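Local coordinates for protein chromosome-partitioning ATPase Soj (Thermus thermophilus, PDB 1WCV) that hydrolyses ATP and, with ATP bound, binds double-stranded DNA cooperatively as nucleoprotein filaments, probably to partition the bacterial chromosome, at residues I25-A28 / A29-R33; D118-P121 / S122-L126; L83-T86 / P87-G91; D42-P45 / Q46-T50. All coordinates share one frame; numbering follows the deposited sequence.

Contact 1 of 4, residues I25-A28 / A29-R33; sequences INLA and AYLAR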
loop_
_atom_site.group_PDB
_atom_site.type_symbol
_atom_site.label_atom_id
_atom_site.label_comp_id
_atom_site.label_asym_id
_atom_site.label_seq_id
_atom_site.Cartn_x
_atom_site.Cartn_y
_atom_site.Cartn_z
ATOM N N ILE A 25 -3.305 -4.468 -18.311
ATOM C CA ILE A 25 -4.609 -5.109 -18.410
ATOM C C ILE A 25 -5.478 -4.890 -17.182
ATOM O O ILE A 25 -6.630 -4.462 -17.285
ATOM C CB ILE A 25 -4.476 -6.643 -18.603
ATOM C CG1 ILE A 25 -3.864 -6.962 -19.973
ATOM C CG2 ILE A 25 -5.839 -7.316 -18.412
ATOM C CD1 ILE A 25 -4.609 -6.380 -21.130
ATOM N N ASN A 26 -4.920 -5.184 -16.015
ATOM C CA ASN A 26 -5.697 -5.080 -14.796
ATOM C C ASN A 26 -5.905 -3.696 -14.242
ATOM O O ASN A 26 -6.895 -3.463 -13.549
ATOM C CB ASN A 26 -5.124 -6.024 -13.743
ATOM C CG ASN A 26 -5.301 -7.480 -14.136
ATOM O OD1 ASN A 26 -6.416 -7.917 -14.434
ATOM N ND2 ASN A 26 -4.210 -8.233 -14.147
ATOM N N LEU A 27 -4.999 -2.773 -14.550
ATOM C CA LEU A 27 -5.165 -1.397 -14.098
ATOM C C LEU A 27 -6.372 -0.878 -14.884
ATOM O O LEU A 27 -7.240 -0.186 -14.352
ATOM C CB LEU A 27 -3.940 -0.555 -14.459
ATOM C CG LEU A 27 -3.388 0.480 -13.473
ATOM C CD1 LEU A 27 -2.704 1.567 -14.285
ATOM C CD2 LEU A 27 -4.486 1.081 -12.600
ATOM N N ALA A 28 -6.418 -1.231 -16.165
ATOM C CA ALA A 28 -7.508 -0.806 -17.025
ATOM C C ALA A 28 -8.826 -1.387 -16.535
ATOM O O ALA A 28 -9.842 -0.700 -16.508
ATOM C CB ALA A 28 -7.244 -1.246 -18.458
ATOM N N ALA A 29 -8.801 -2.654 -16.138
ATOM C CA ALA A 29 -10.007 -3.330 -15.669
ATOM C C ALA A 29 -10.586 -2.674 -14.429
ATOM O O ALA A 29 -11.805 -2.507 -14.313
ATOM C CB ALA A 29 -9.716 -4.795 -15.392
ATOM N N TYR A 30 -9.719 -2.299 -13.493
ATOM C CA TYR A 30 -10.205 -1.676 -12.277
ATOM C C TYR A 30 -10.480 -0.190 -12.385
ATOM O O TYR A 30 -11.323 0.330 -11.662
ATOM C CB TYR A 30 -9.264 -1.993 -11.117
ATOM C CG TYR A 30 -9.432 -3.427 -10.672
ATOM C CD1 TYR A 30 -10.558 -3.822 -9.949
ATOM C CD2 TYR A 30 -8.513 -4.402 -11.038
ATOM C CE1 TYR A 30 -10.765 -5.155 -9.608
ATOM C CE2 TYR A 30 -8.708 -5.742 -10.703
ATOM C CZ TYR A 30 -9.841 -6.110 -9.988
ATOM O OH TYR A 30 -10.041 -7.431 -9.671
ATOM N N LEU A 31 -9.785 0.507 -13.279
ATOM C CA LEU A 31 -10.065 1.927 -13.441
ATOM C C LEU A 31 -11.461 2.012 -14.075
ATOM O O LEU A 31 -12.228 2.935 -13.807
ATOM C CB LEU A 31 -9.008 2.586 -14.337
ATOM C CG LEU A 31 -7.631 2.826 -13.697
ATOM C CD1 LEU A 31 -6.663 3.340 -14.757
ATOM C CD2 LEU A 31 -7.742 3.826 -12.552
ATOM N N ALA A 32 -11.791 1.030 -14.909
ATOM C CA ALA A 32 -13.107 0.997 -15.550
ATOM C C ALA A 32 -14.176 0.796 -14.480
ATOM O O ALA A 32 -15.218 1.451 -14.495
ATOM C CB ALA A 32 -13.178 -0.134 -16.549
ATOM N N ARG A 33 -13.913 -0.116 -13.553
ATOM C CA ARG A 33 -14.859 -0.400 -12.482
ATOM C C ARG A 33 -15.011 0.768 -11.515
ATOM O O ARG A 33 -15.932 0.790 -10.701
ATOM C CB ARG A 33 -14.446 -1.677 -11.744
ATOM C CG ARG A 33 -14.694 -2.948 -12.570
ATOM C CD ARG A 33 -14.115 -4.191 -11.906
ATOM N NE ARG A 33 -14.546 -5.428 -12.563
ATOM C CZ ARG A 33 -14.156 -5.826 -13.773
ATOM N NH1 ARG A 33 -13.309 -5.090 -14.487
ATOM N NH2 ARG A 33 -14.621 -6.968 -14.270
#
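Four backbone hydrogen bonds, from Ala29, Tyr30, Leu31 and Ala32 back to Ile25, Asn26, Leu27 and Ala28, carry the i to i+4 pattern of an alpha helix. The shortest runs from Leu31 N to Leu27 O at 2.8 Å. Further on, Arg33 folds back on the same helix. Its NH1 donates to Ala29 O at 3.0 Å, in the plane of the guanidinium but 52° above the carbonyl plane. Arg33 N reaches the same oxygen from the opposite face.

Tyr30 brings its ring edge to a backbone oxygen. Its CG is anti to the carbonyl carbon (chi1 -74°), which sets the ring beside the previous turn. Asn26 O then lies at the ring edge, near its plane, 3.1 Å from Tyr30 CD2. A serine here would probably leave a gap beside Ile222, Ala223 and helix 230-246, where the ring now packs.

The apolar contact is between two leucines. Leu27 CD2 reaches Leu31 CG at 3.8 Å, and Leu31 CD1 is equally near.

The amide of Asn26 leaves this helix: its OD1 accepts from Ile222 N. Arg33 NH2 forms a salt bridge with Asp78. Helix 18-33, which follows directly on the P-loop, thus lies with Leu27, Ala28 and Leu31 on strand 114-118, while Asn26 and Tyr30 meet helix 230-246.

Contact 2 of 4, residues D118-P121 / S122-L126; sequences DAPP and SLSPL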
loop_
_atom_site.group_PDB
_atom_site.type_symbol
_atom_site.label_atom_id
_atom_site.label_comp_id
_atom_site.label_asym_id
_atom_site.label_seq_id
_atom_site.Cartn_x
_atom_site.Cartn_y
_atom_site.Cartn_z
ATOM N N ASP A 118 0.281 0.468 -23.341
ATOM C CA ASP A 118 1.186 -0.623 -22.992
ATOM C C ASP A 118 2.349 -0.613 -23.975
ATOM O O ASP A 118 2.254 -1.166 -25.066
ATOM C CB ASP A 118 0.455 -1.966 -23.037
ATOM C CG ASP A 118 1.280 -3.093 -22.445
ATOM O OD1 ASP A 118 2.160 -2.804 -21.599
ATOM O OD2 ASP A 118 1.047 -4.268 -22.805
ATOM N N ALA A 119 3.450 0.013 -23.564
ATOM C CA ALA A 119 4.641 0.157 -24.398
ATOM C C ALA A 119 5.576 -1.041 -24.420
ATOM O O ALA A 119 5.740 -1.746 -23.425
ATOM C CB ALA A 119 5.418 1.385 -23.955
ATOM N N PRO A 120 6.210 -1.289 -25.573
ATOM C CA PRO A 120 7.135 -2.419 -25.670
ATOM C C PRO A 120 8.417 -2.057 -24.921
ATOM O O PRO A 120 8.674 -0.884 -24.648
ATOM C CB PRO A 120 7.355 -2.559 -27.172
ATOM C CG PRO A 120 7.222 -1.162 -27.664
ATOM C CD PRO A 120 6.050 -0.615 -26.874
ATOM N N PRO A 121 9.231 -3.058 -24.570
ATOM C CA PRO A 121 10.477 -2.780 -23.852
ATOM C C PRO A 121 11.595 -2.338 -24.787
ATOM O O PRO A 121 11.387 -2.195 -25.992
ATOM C CB PRO A 121 10.786 -4.115 -23.193
ATOM C CG PRO A 121 10.321 -5.091 -24.234
ATOM C CD PRO A 121 8.978 -4.508 -24.644
ATOM N N SER A 122 12.772 -2.108 -24.212
ATOM C CA SER A 122 13.968 -1.720 -24.963
ATOM C C SER A 122 13.896 -0.406 -25.737
ATOM O O SER A 122 14.630 -0.210 -26.708
ATOM C CB SER A 122 14.347 -2.849 -25.923
ATOM O OG SER A 122 14.431 -4.084 -25.232
ATOM N N LEU A 123 13.015 0.492 -25.316
ATOM C CA LEU A 123 12.877 1.788 -25.969
ATOM C C LEU A 123 12.970 1.716 -27.497
ATOM O O LEU A 123 14.004 2.029 -28.091
ATOM C CB LEU A 123 13.949 2.747 -25.436
ATOM C CG LEU A 123 13.676 4.251 -25.532
ATOM C CD1 LEU A 123 13.628 4.700 -26.983
ATOM C CD2 LEU A 123 12.366 4.562 -24.830
ATOM N N SER A 124 11.889 1.290 -28.130
ATOM C CA SER A 124 11.842 1.208 -29.583
ATOM C C SER A 124 11.093 2.463 -30.020
ATOM O O SER A 124 10.670 3.258 -29.181
ATOM C CB SER A 124 11.063 -0.036 -30.020
ATOM O OG SER A 124 9.681 0.100 -29.719
ATOM N N PRO A 125 10.937 2.677 -31.331
ATOM C CA PRO A 125 10.203 3.885 -31.717
ATOM C C PRO A 125 8.789 3.884 -31.138
ATOM O O PRO A 125 8.206 4.943 -30.920
ATOM C CB PRO A 125 10.218 3.823 -33.244
ATOM C CG PRO A 125 11.579 3.202 -33.513
ATOM C CD PRO A 125 11.612 2.072 -32.496
ATOM N N LEU A 126 8.245 2.696 -30.889
ATOM C CA LEU A 126 6.902 2.584 -30.323
ATOM C C LEU A 126 6.919 2.975 -28.854
ATOM O O LEU A 126 5.990 3.616 -28.366
ATOM C CB LEU A 126 6.358 1.161 -30.497
ATOM C CG LEU A 126 5.675 0.964 -31.856
ATOM C CD1 LEU A 126 5.501 -0.510 -32.174
ATOM C CD2 LEU A 126 4.330 1.681 -31.830
#
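Pro120 meets both Ser124 and Leu126 across the bend that leads into helix 125-133. Its ring is C-gamma endo, and CG makes the nearest approaches. Pro120 CG lies 3.4 Å from Ser124 OG and 3.8 Å from Leu126 CB. Pro120 CD also touches Leu126 CB, at 4.0 Å. The proline ring and the leucine side chain cross at about a right angle.

Ser124 holds its OG between its own backbone N and carbonyl carbon (chi1 69°). This turns the hydroxyl forward, over the first turn of the helix. There OG accepts a weak bond from Leu126 N, at 3.2 Å and bent to 133°. Ser124 is therefore the N-cap, with Pro125 just after it.

In Leu126, CG stands anti to the carbonyl carbon (chi1 -86°). The branch runs on to Leu89, Thr93 and Leu96 of helix 89-96. Ser122 and Leu123 both have positive phi, where the chain turns.

Thr127 OG1 ties the two ends together by bonding to Pro120 O and Ser124 N. Before the bend, Asp118 OD1 makes a salt bridge with Lys20 NZ, and OD2 a hydrogen bond with Thr21 OG1; both partners bind ATP. Asp118 ends a strand of the P-loop NTPase sheet, where the Walker B aspartate of this fold stands, and the proline-rich loop passes close to Gly16 and Lys20 of the P-loop.

Contact 3 of 4, residues L83-T86 / P87-G91; sequences LPAT and PDLVG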
loop_
_atom_site.group_PDB
_atom_site.type_symbol
_atom_site.label_atom_id
_atom_site.label_comp_id
_atom_site.label_asym_id
_atom_site.label_seq_id
_atom_site.Cartn_x
_atom_site.Cartn_y
_atom_site.Cartn_z
ATOM N N LEU A 83 -7.550 -0.858 -28.077
ATOM C CA LEU A 83 -7.120 -0.556 -29.438
ATOM C C LEU A 83 -6.020 -1.603 -29.591
ATOM O O LEU A 83 -4.883 -1.391 -29.178
ATOM C CB LEU A 83 -6.539 0.855 -29.526
ATOM C CG LEU A 83 -6.633 1.525 -30.900
ATOM C CD1 LEU A 83 -5.734 2.746 -30.923
ATOM C CD2 LEU A 83 -6.223 0.552 -31.995
ATOM N N PRO A 84 -6.363 -2.765 -30.162
ATOM C CA PRO A 84 -5.445 -3.884 -30.371
ATOM C C PRO A 84 -4.207 -3.668 -31.226
ATOM O O PRO A 84 -4.093 -2.693 -31.969
ATOM C CB PRO A 84 -6.357 -4.962 -30.948
ATOM C CG PRO A 84 -7.324 -4.170 -31.736
ATOM C CD PRO A 84 -7.662 -3.039 -30.803
ATOM N N ALA A 85 -3.279 -4.607 -31.091
ATOM C CA ALA A 85 -2.036 -4.598 -31.839
ATOM C C ALA A 85 -2.031 -5.869 -32.671
ATOM O O ALA A 85 -2.601 -6.887 -32.269
ATOM C CB ALA A 85 -0.845 -4.581 -30.888
ATOM N N THR A 86 -1.395 -5.801 -33.834
ATOM C CA THR A 86 -1.311 -6.935 -34.747
ATOM C C THR A 86 0.131 -7.056 -35.231
ATOM O O THR A 86 0.945 -6.162 -35.000
ATOM C CB THR A 86 -2.207 -6.716 -35.984
ATOM O OG1 THR A 86 -1.846 -5.481 -36.620
ATOM C CG2 THR A 86 -3.669 -6.649 -35.587
ATOM N N PRO A 87 0.472 -8.172 -35.897
ATOM C CA PRO A 87 1.844 -8.329 -36.391
ATOM C C PRO A 87 2.125 -7.325 -37.507
ATOM O O PRO A 87 3.164 -7.373 -38.167
ATOM C CB PRO A 87 1.871 -9.779 -36.874
ATOM C CG PRO A 87 0.451 -10.028 -37.281
ATOM C CD PRO A 87 -0.322 -9.384 -36.155
ATOM N N ASP A 88 1.178 -6.413 -37.699
ATOM C CA ASP A 88 1.261 -5.368 -38.716
ATOM C C ASP A 88 1.909 -4.120 -38.125
ATOM O O ASP A 88 2.495 -3.310 -38.845
ATOM C CB ASP A 88 -0.150 -5.028 -39.202
ATOM C CG ASP A 88 -0.163 -3.964 -40.282
ATOM O OD1 ASP A 88 0.381 -4.220 -41.378
ATOM O OD2 ASP A 88 -0.711 -2.867 -40.032
ATOM N N LEU A 89 1.796 -3.978 -36.807
ATOM C CA LEU A 89 2.351 -2.834 -36.095
ATOM C C LEU A 89 3.824 -2.624 -36.424
ATOM O O LEU A 89 4.300 -1.493 -36.521
ATOM C CB LEU A 89 2.195 -3.038 -34.592
ATOM C CG LEU A 89 1.665 -1.841 -33.804
ATOM C CD1 LEU A 89 1.664 -2.187 -32.318
ATOM C CD2 LEU A 89 2.520 -0.611 -34.079
ATOM N N VAL A 90 4.544 -3.728 -36.590
ATOM C CA VAL A 90 5.969 -3.674 -36.911
ATOM C C VAL A 90 6.351 -2.694 -38.037
ATOM O O VAL A 90 7.407 -2.021 -37.950
ATOM C CB VAL A 90 6.481 -5.106 -37.217
ATOM C CG1 VAL A 90 7.777 -5.060 -37.950
ATOM C CG2 VAL A 90 6.621 -5.867 -35.918
ATOM N N GLY A 91 5.528 -2.658 -39.098
ATOM C CA GLY A 91 5.737 -1.744 -40.224
ATOM C C GLY A 91 6.000 -0.317 -39.756
ATOM O O GLY A 91 7.139 0.175 -39.869
#
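Thr86 and Leu89 bracket a type I beta turn that brings the chain from strand 80-83 into helix 89-96. This is a strand-to-helix connection of the P-loop NTPase fold. The turn is closed by Leu89 N, which donates to Thr86 O at 3.0 Å. The bond is fairly straight at its hydrogen (161°), but the donor stands above the carbonyl plane, 52° out of it.

The side chain of Thr86 can be followed outward. Its CB presses on the next residue and is only 3.3 Å from Pro87 CD, closer than usual for two carbons. From CB the two branches part. Thr86 OG1 sits between the backbone N and the carbonyl carbon (chi1 56°), a setting that brings it over the turn to Asp88 CB, 3.1 Å away. A weak bond from Asp88 N to this oxygen is suggested, but the placing of that nitrogen is less sure. The side chains of Thr86 and Asp88 lie side by side and point the same way, although the carboxylate end of Asp88 leads off from Thr86. Asp88 also touches Tyr62 of helix 61-65.

Leu89 points back at the incoming chain. Its CB is 3.4 Å from Thr86 O, and its side chain also packs on Val61. Ala85, whose N bonds Thr50 OG1, lies against Asp42 of strand 38-42. At the far end of the leucine, Leu89 CD1 rests on Ala85 CB, 3.8 Å away.

Contact 4 of 4, residues D42-P45 / Q46-T50; sequences DLDP and QGNAT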
loop_
_atom_site.group_PDB
_atom_site.type_symbol
_atom_site.label_atom_id
_atom_site.label_comp_id
_atom_site.label_asym_id
_atom_site.label_seq_id
_atom_site.Cartn_x
_atom_site.Cartn_y
_atom_site.Cartn_z
ATOM N N ASP A 42 -2.567 -1.238 -27.037
ATOM C CA ASP A 42 -1.460 -2.183 -27.082
ATOM C C ASP A 42 -0.481 -1.646 -28.123
ATOM O O ASP A 42 -0.789 -1.629 -29.318
ATOM C CB ASP A 42 -1.951 -3.571 -27.506
ATOM C CG ASP A 42 -0.896 -4.650 -27.307
ATOM O OD1 ASP A 42 0.282 -4.297 -27.076
ATOM O OD2 ASP A 42 -1.236 -5.852 -27.387
ATOM N N LEU A 43 0.684 -1.193 -27.674
ATOM C CA LEU A 43 1.682 -0.654 -28.594
ATOM C C LEU A 43 2.829 -1.625 -28.845
ATOM O O LEU A 43 3.824 -1.270 -29.480
ATOM C CB LEU A 43 2.241 0.668 -28.055
ATOM C CG LEU A 43 1.280 1.855 -27.995
ATOM C CD1 LEU A 43 1.966 3.047 -27.339
ATOM C CD2 LEU A 43 0.835 2.214 -29.407
ATOM N N ASP A 44 2.694 -2.849 -28.354
ATOM C CA ASP A 44 3.740 -3.844 -28.533
ATOM C C ASP A 44 3.462 -4.704 -29.755
ATOM O O ASP A 44 2.394 -5.295 -29.871
ATOM C CB ASP A 44 3.839 -4.754 -27.308
ATOM C CG ASP A 44 5.123 -5.567 -27.289
ATOM O OD1 ASP A 44 5.530 -6.079 -28.353
ATOM O OD2 ASP A 44 5.727 -5.701 -26.208
ATOM N N PRO A 45 4.424 -4.785 -30.685
ATOM C CA PRO A 45 4.235 -5.597 -31.890
ATOM C C PRO A 45 3.914 -7.047 -31.532
ATOM O O PRO A 45 3.346 -7.783 -32.336
ATOM C CB PRO A 45 5.575 -5.462 -32.607
ATOM C CG PRO A 45 6.020 -4.086 -32.215
ATOM C CD PRO A 45 5.705 -4.060 -30.738
ATOM N N GLN A 46 4.277 -7.449 -30.318
ATOM C CA GLN A 46 4.021 -8.808 -29.858
ATOM C C GLN A 46 2.557 -9.010 -29.458
ATOM O O GLN A 46 2.089 -10.142 -29.343
ATOM C CB GLN A 46 4.935 -9.143 -28.679
ATOM C CG GLN A 46 6.417 -8.936 -28.965
ATOM C CD GLN A 46 6.935 -9.797 -30.106
ATOM O OE1 GLN A 46 8.102 -9.706 -30.481
ATOM N NE2 GLN A 46 6.068 -10.636 -30.660
ATOM N N GLY A 47 1.841 -7.910 -29.244
ATOM C CA GLY A 47 0.437 -7.992 -28.873
ATOM C C GLY A 47 0.122 -8.803 -27.628
ATOM O O GLY A 47 -0.875 -9.524 -27.593
ATOM N N ASN A 48 0.955 -8.685 -26.598
ATOM C CA ASN A 48 0.731 -9.422 -25.355
ATOM C C ASN A 48 -0.568 -9.005 -24.659
ATOM O O ASN A 48 -1.337 -9.853 -24.210
ATOM C CB ASN A 48 1.910 -9.225 -24.399
ATOM C CG ASN A 48 3.211 -9.745 -24.971
ATOM O OD1 ASN A 48 4.108 -8.971 -25.301
ATOM N ND2 ASN A 48 3.317 -11.062 -25.099
ATOM N N ALA A 49 -0.809 -7.703 -24.567
ATOM C CA ALA A 49 -2.025 -7.212 -23.922
ATOM C C ALA A 49 -3.265 -7.679 -24.686
ATOM O O ALA A 49 -4.248 -8.122 -24.088
ATOM C CB ALA A 49 -2.001 -5.691 -23.844
ATOM N N THR A 50 -3.210 -7.574 -26.010
ATOM C CA THR A 50 -4.323 -7.977 -26.863
ATOM C C THR A 50 -4.645 -9.460 -26.685
ATOM O O THR A 50 -5.806 -9.856 -26.577
ATOM C CB THR A 50 -4.000 -7.728 -28.349
ATOM O OG1 THR A 50 -3.668 -6.348 -28.542
ATOM C CG2 THR A 50 -5.209 -8.079 -29.219
HETATM O O HOH W 1 1.325 -5.627 -25.005
HETATM O O HOH W 2 4.264 -5.693 -24.155
HETATM O O HOH W 3 7.304 -7.693 -25.584
#
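Beside the magnesium and ATP site, Asp42 fastens the end of strand 38-42 to the start of helix 48-52, and Asp44 shapes the turn between. Asp42 OD2 takes two bonds from Thr50: OG1 donates to its anti lone pair at 2.7 Å. Thr50 N reaches Asp42 OD2 from above the carboxylate plane, at 3.0 Å. With chi1 at -169° the carboxylate of Asp42 swings away from its backbone N and across to the helix.

The other oxygen, Asp42 OD1, accepts from Asp44 N at 3.1 Å, met on the anti side but out of the carboxylate plane, and makes an Asx turn. A water also links Asp42 OD1 to Ala49 N. If Asp42 were an alanine, Thr50 N and OG1 would lose this acceptor and Asp44 N its Asx-turn partner, and the helix start would probably be less firmly held.

A type I beta turn follows from Asp44 to Gly47, in this strand-to-helix connection of the P-loop NTPase fold. Gly47 N donates to Asp44 O at 2.7 Å. Gly47 is the N-cap, with positive phi.

Gln46 N meets Asp44 OD1 at 2.7 Å on the anti side, tilted from the carboxylate plane, in a nearly straight bond (164°). Asp44 OD2 takes two waters; both lie at weak bonding distance from Asn48 OD1, and not all bonds of one can form at once. Asn48 and Ala49 touch Thr21, a magnesium ligand.

Overall arrangement
From the N terminus, contact 1 comes first, on helix 18-33. Contact 4 follows at the end of strand 38-42, then contact 3 after strand 80-83, and contact 2 after strand 114-118. Contact 1 lies within one helix and closes no loop; the other three span the turns that lead from these strands into helices. They run in series, and none encloses or crosses another. Contacts 3 and 4 have centres about 7 Å apart and are tied by probable hydrogen bonds between neighbouring strands and loops. Contact 2 meets contact 4 by a probable hydrogen bond from Leu43 N to Asp118 O, and contact 3 by leucine packing. Contact 1 touches contact 4 where Ile25 packs on Ala49.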